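Local coordinates for alkaline phosphatase (Thermus thermophilus, PDB 7KWD), which probably hydrolyses phosphate monoesters as a homodimeric, zinc- and magnesium-dependent alkaline phosphatase, at residues A328-L342 / Q415-G427. Numbering follows the deposited sequence.
Sequences AGRSYLESSQGVDLL and QRDAQKPDRPNIG
Asn425 donates through ND2 to Ser335 O at 2.9 Å, where a loop that continues strand 310-325 of the alkaline phosphatase fold meets the chain leading into strand 426-428. The bond is nearly straight (169° at the hydrogen); ND2 lies in the carbonyl plane of Ser335, on a lone pair, and the acceptor is 2° out of the amide plane of Asn425. Chi1 of 51° sets Asn425 CG between its backbone N and carbonyl carbon, and the amide is turned so that Asn425 OD1 lies 2.9 Å from Gly338 N. A CB on Gly338 would clash with Asn425 OD1. Tyr326 O is a second acceptor for ND2, so a leucine at Asn425 would probably leave both Ser335 O and Tyr326 O without this donor. Next to the amide, Ala328 CB rests on Pro421 CG at 3.5 Å, while Leu341 CB packs on Pro424 CG. The extended Lys420 chain crosses Glu334: Lys420 CE is 3.3 Å from Glu334 OE1, but Lys420 NZ stays 4.4 Å from it, too far for a salt bridge. One water accepts from Gly329 N and Gln415 NE2 and donates to Ala418 O at 3.0 Å; Tyr326 OH holds Gln415 OE1. Farther out, at the dimer interface, Ser331 O accepts from Asn110 ND2 of the second subunit, and Ser90 OG of that subunit bonds Tyr332 O.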
loop_
_atom_site.group_PDB
_atom_site.type_symbol
_atom_site.label_atom_id
_atom_site.label_comp_id
_atom_site.label_asym_id
_atom_site.label_seq_id
_atom_site.Cartn_x
_atom_site.Cartn_y
_atom_site.Cartn_z
ATOM N N ALA A 328 -14.550 9.840 1.092
ATOM C CA ALA A 328 -15.247 10.880 1.837
ATOM C C ALA A 328 -16.418 11.420 1.022
ATOM O O ALA A 328 -16.288 11.712 -0.171
ATOM C CB ALA A 328 -14.286 12.015 2.182
ATOM N N GLY A 329 -17.564 11.562 1.675
ATOM C CA GLY A 329 -18.735 12.117 1.033
ATOM C C GLY A 329 -19.609 11.046 0.419
ATOM O O GLY A 329 -19.269 9.859 0.372
ATOM N N ARG A 330 -20.776 11.478 -0.061
ATOM C CA ARG A 330 -21.676 10.582 -0.771
ATOM C C ARG A 330 -20.944 9.965 -1.963
ATOM O O ARG A 330 -20.401 10.673 -2.805
ATOM C CB ARG A 330 -22.924 11.350 -1.238
ATOM C CG ARG A 330 -23.876 10.541 -2.130
ATOM C CD ARG A 330 -25.059 11.369 -2.693
ATOM N NE ARG A 330 -24.717 12.156 -3.888
ATOM C CZ ARG A 330 -24.472 11.651 -5.104
ATOM N NH1 ARG A 330 -24.522 10.333 -5.312
ATOM N NH2 ARG A 330 -24.168 12.468 -6.117
ATOM N N SER A 331 -20.948 8.639 -2.036
ATOM C CA SER A 331 -20.257 7.905 -3.110
ATOM C C SER A 331 -18.768 8.256 -3.203
ATOM O O SER A 331 -18.155 8.088 -4.254
ATOM C CB SER A 331 -20.932 8.148 -4.463
ATOM O OG SER A 331 -22.290 7.777 -4.427
ATOM N N TYR A 332 -18.172 8.703 -2.086
ATOM C CA TYR A 332 -16.757 9.110 -2.008
ATOM C C TYR A 332 -16.440 10.218 -3.002
ATOM O O TYR A 332 -15.283 10.446 -3.371
ATOM C CB TYR A 332 -15.799 7.926 -2.200
ATOM C CG TYR A 332 -15.947 6.815 -1.190
ATOM C CD1 TYR A 332 -16.540 7.030 0.047
ATOM C CD2 TYR A 332 -15.479 5.541 -1.479
ATOM C CE1 TYR A 332 -16.645 6.002 0.961
ATOM C CE2 TYR A 332 -15.601 4.521 -0.592
ATOM C CZ TYR A 332 -16.177 4.750 0.640
ATOM O OH TYR A 332 -16.274 3.688 1.521
ATOM N N LEU A 333 -17.459 10.986 -3.374
ATOM C CA LEU A 333 -17.250 12.001 -4.390
ATOM C C LEU A 333 -16.483 13.194 -3.892
ATOM O O LEU A 333 -15.996 13.971 -4.723
ATOM C CB LEU A 333 -18.578 12.474 -4.959
ATOM C CG LEU A 333 -19.178 11.494 -5.964
ATOM C CD1 LEU A 333 -20.585 11.905 -6.351
ATOM C CD2 LEU A 333 -18.310 11.400 -7.223
ATOM N N GLU A 334 -16.325 13.354 -2.581
ATOM C CA GLU A 334 -15.579 14.498 -2.071
ATOM C C GLU A 334 -14.157 14.134 -1.645
ATOM O O GLU A 334 -13.501 14.927 -0.973
ATOM C CB GLU A 334 -16.328 15.157 -0.899
ATOM C CG GLU A 334 -17.736 15.733 -1.248
ATOM C CD GLU A 334 -17.712 16.863 -2.277
ATOM O OE1 GLU A 334 -16.701 17.608 -2.337
ATOM O OE2 GLU A 334 -18.697 16.984 -3.040
ATOM N N SER A 335 -13.645 12.981 -2.069
ATOM C CA SER A 335 -12.394 12.498 -1.482
ATOM C C SER A 335 -11.197 13.373 -1.826
ATOM O O SER A 335 -10.213 13.390 -1.066
ATOM C CB SER A 335 -12.131 11.062 -1.940
ATOM O OG SER A 335 -13.179 10.189 -1.513
ATOM N N SER A 336 -11.242 14.102 -2.949
ATOM C CA SER A 336 -10.092 14.932 -3.300
ATOM C C SER A 336 -9.946 16.190 -2.445
ATOM O O SER A 336 -8.895 16.841 -2.511
ATOM C CB SER A 336 -10.149 15.348 -4.769
ATOM O OG SER A 336 -10.145 14.204 -5.609
ATOM N N GLN A 337 -10.944 16.541 -1.631
ATOM C CA GLN A 337 -10.817 17.727 -0.781
ATOM C C GLN A 337 -9.615 17.619 0.142
ATOM O O GLN A 337 -8.932 18.614 0.406
ATOM C CB GLN A 337 -12.089 17.921 0.042
ATOM C CG GLN A 337 -13.305 18.353 -0.760
ATOM C CD GLN A 337 -13.028 19.611 -1.544
ATOM O OE1 GLN A 337 -12.749 20.661 -0.971
ATOM N NE2 GLN A 337 -13.060 19.499 -2.862
ATOM N N GLY A 338 -9.328 16.412 0.633
ATOM C CA GLY A 338 -8.197 16.249 1.531
ATOM C C GLY A 338 -6.877 16.655 0.914
ATOM O O GLY A 338 -5.951 17.052 1.619
ATOM N N VAL A 339 -6.758 16.520 -0.403
ATOM C CA VAL A 339 -5.561 16.969 -1.095
ATOM C C VAL A 339 -5.495 18.485 -1.083
ATOM O O VAL A 339 -4.456 19.083 -0.785
ATOM C CB VAL A 339 -5.555 16.405 -2.530
ATOM C CG1 VAL A 339 -4.430 16.984 -3.357
ATOM C CG2 VAL A 339 -5.464 14.828 -2.499
ATOM N N ASP A 340 -6.601 19.138 -1.447
ATOM C CA ASP A 340 -6.633 20.593 -1.382
ATOM C C ASP A 340 -6.281 21.081 0.007
ATOM O O ASP A 340 -5.531 22.047 0.166
ATOM C CB ASP A 340 -8.006 21.118 -1.763
ATOM C CG ASP A 340 -8.416 20.741 -3.158
ATOM O OD1 ASP A 340 -7.526 20.567 -4.024
ATOM O OD2 ASP A 340 -9.637 20.626 -3.375
ATOM N N LEU A 341 -6.793 20.407 1.030
ATOM C CA LEU A 341 -6.637 20.850 2.415
ATOM C C LEU A 341 -5.200 20.742 2.923
ATOM O O LEU A 341 -4.911 21.218 4.025
ATOM C CB LEU A 341 -7.574 20.021 3.298
ATOM C CG LEU A 341 -8.940 20.514 3.764
ATOM C CD1 LEU A 341 -9.300 21.829 3.142
ATOM C CD2 LEU A 341 -10.034 19.503 3.546
ATOM N N LEU A 342 -4.293 20.146 2.149
ATOM C CA LEU A 342 -2.888 20.161 2.515
ATOM C C LEU A 342 -2.206 21.447 2.111
ATOM O O LEU A 342 -1.175 21.799 2.705
ATOM C CB LEU A 342 -2.151 18.975 1.879
ATOM C CG LEU A 342 -2.616 17.593 2.316
ATOM C CD1 LEU A 342 -1.607 16.501 1.920
ATOM C CD2 LEU A 342 -2.833 17.513 3.820
ATOM N N GLN A 415 -11.131 14.810 10.304
ATOM C CA GLN A 415 -12.349 15.159 9.595
ATOM C C GLN A 415 -13.571 15.004 10.482
ATOM O O GLN A 415 -13.750 13.979 11.150
ATOM C CB GLN A 415 -12.493 14.251 8.366
ATOM C CG GLN A 415 -13.612 14.627 7.371
ATOM C CD GLN A 415 -13.984 13.480 6.430
ATOM O OE1 GLN A 415 -13.203 12.541 6.221
ATOM N NE2 GLN A 415 -15.181 13.545 5.864
ATOM N N ARG A 416 -14.416 16.027 10.474
ATOM C CA ARG A 416 -15.687 16.005 11.196
ATOM C C ARG A 416 -16.897 16.066 10.272
ATOM O O ARG A 416 -17.943 15.498 10.588
ATOM C CB ARG A 416 -15.768 17.192 12.173
ATOM C CG ARG A 416 -14.702 17.239 13.229
ATOM C CD ARG A 416 -14.743 18.579 13.943
ATOM N NE ARG A 416 -14.385 19.657 13.021
ATOM C CZ ARG A 416 -14.507 20.960 13.277
ATOM N NH1 ARG A 416 -14.992 21.388 14.442
ATOM N NH2 ARG A 416 -14.135 21.840 12.358
ATOM N N ASP A 417 -16.778 16.732 9.132
ATOM C CA ASP A 417 -17.899 16.936 8.222
ATOM C C ASP A 417 -17.936 15.764 7.249
ATOM O O ASP A 417 -17.169 15.714 6.282
ATOM C CB ASP A 417 -17.727 18.273 7.509
ATOM C CG ASP A 417 -18.908 18.651 6.658
ATOM O OD1 ASP A 417 -19.694 17.767 6.231
ATOM O OD2 ASP A 417 -19.032 19.857 6.395
ATOM N N ALA A 418 -18.860 14.834 7.489
ATOM C CA ALA A 418 -18.922 13.632 6.677
ATOM C C ALA A 418 -19.424 13.893 5.262
ATOM O O ALA A 418 -19.270 13.027 4.412
ATOM C CB ALA A 418 -19.832 12.607 7.348
ATOM N N GLN A 419 -20.029 15.059 4.999
ATOM C CA GLN A 419 -20.556 15.339 3.669
ATOM C C GLN A 419 -19.456 15.847 2.758
ATOM O O GLN A 419 -19.463 15.579 1.552
ATOM C CB GLN A 419 -21.682 16.386 3.716
ATOM C CG GLN A 419 -22.917 15.966 4.512
ATOM C CD GLN A 419 -23.379 14.547 4.189
ATOM O OE1 GLN A 419 -23.716 13.763 5.088
ATOM N NE2 GLN A 419 -23.390 14.208 2.896
ATOM N N LYS A 420 -18.532 16.612 3.326
ATOM C CA LYS A 420 -17.417 17.222 2.612
ATOM C C LYS A 420 -16.303 17.488 3.616
ATOM O O LYS A 420 -16.528 18.191 4.604
ATOM C CB LYS A 420 -17.863 18.505 1.924
ATOM C CG LYS A 420 -16.949 18.952 0.806
ATOM C CD LYS A 420 -17.607 20.080 0.011
ATOM C CE LYS A 420 -16.720 20.620 -1.105
ATOM N NZ LYS A 420 -17.254 21.893 -1.685
ATOM N N PRO A 421 -15.117 16.902 3.436
ATOM C CA PRO A 421 -14.052 17.087 4.434
ATOM C C PRO A 421 -13.828 18.553 4.768
ATOM O O PRO A 421 -13.638 19.397 3.882
ATOM C CB PRO A 421 -12.819 16.457 3.763
ATOM C CG PRO A 421 -13.385 15.313 2.997
ATOM C CD PRO A 421 -14.794 15.792 2.504
ATOM N N ASP A 422 -13.894 18.855 6.069
ATOM C CA ASP A 422 -13.456 20.140 6.593
ATOM C C ASP A 422 -11.994 20.120 6.984
ATOM O O ASP A 422 -11.368 21.182 7.080
ATOM C CB ASP A 422 -14.298 20.547 7.804
ATOM C CG ASP A 422 -14.296 19.498 8.923
ATOM O OD1 ASP A 422 -14.308 18.270 8.639
ATOM O OD2 ASP A 422 -14.311 19.928 10.102
ATOM N N ARG A 423 -11.454 18.937 7.234
ATOM C CA ARG A 423 -10.038 18.705 7.478
ATOM C C ARG A 423 -9.646 17.477 6.681
ATOM O O ARG A 423 -10.514 16.692 6.265
ATOM C CB ARG A 423 -9.766 18.527 8.974
ATOM C CG ARG A 423 -10.494 19.560 9.828
ATOM C CD ARG A 423 -10.672 18.977 11.189
ATOM N NE ARG A 423 -10.990 19.982 12.187
ATOM C CZ ARG A 423 -11.236 19.684 13.454
ATOM N NH1 ARG A 423 -11.215 18.417 13.843
ATOM N NH2 ARG A 423 -11.511 20.643 14.326
ATOM N N PRO A 424 -8.356 17.278 6.423
ATOM C CA PRO A 424 -7.958 16.245 5.460
ATOM C C PRO A 424 -8.518 14.878 5.813
ATOM O O PRO A 424 -8.348 14.398 6.927
ATOM C CB PRO A 424 -6.426 16.263 5.530
ATOM C CG PRO A 424 -6.075 17.671 5.942
ATOM C CD PRO A 424 -7.196 18.056 6.919
ATOM N N ASN A 425 -9.206 14.259 4.834
ATOM C CA ASN A 425 -9.617 12.864 4.899
ATOM C C ASN A 425 -8.447 11.912 4.603
ATOM O O ASN A 425 -8.509 11.055 3.714
ATOM C CB ASN A 425 -10.779 12.614 3.946
ATOM C CG ASN A 425 -10.518 13.123 2.550
ATOM O OD1 ASN A 425 -10.204 14.294 2.346
ATOM N ND2 ASN A 425 -10.648 12.234 1.570
ATOM N N ILE A 426 -7.391 12.050 5.410
ATOM C CA ILE A 426 -6.233 11.151 5.414
ATOM C C ILE A 426 -6.138 10.533 6.811
ATOM O O ILE A 426 -6.008 11.249 7.808
ATOM C CB ILE A 426 -4.931 11.891 5.054
ATOM C CG1 ILE A 426 -5.123 12.705 3.782
ATOM C CG2 ILE A 426 -3.776 10.899 4.862
ATOM C CD1 ILE A 426 -4.114 13.783 3.545
ATOM N N GLY A 427 -6.255 9.209 6.888
ATOM C CA GLY A 427 -6.117 8.498 8.135
ATOM C C GLY A 427 -4.881 7.613 8.118
ATOM O O GLY A 427 -4.181 7.521 7.111
HETATM O O HOH W 1 -16.849 11.378 4.791
HETATM O O HOH W 2 -21.311 14.226 0.040
#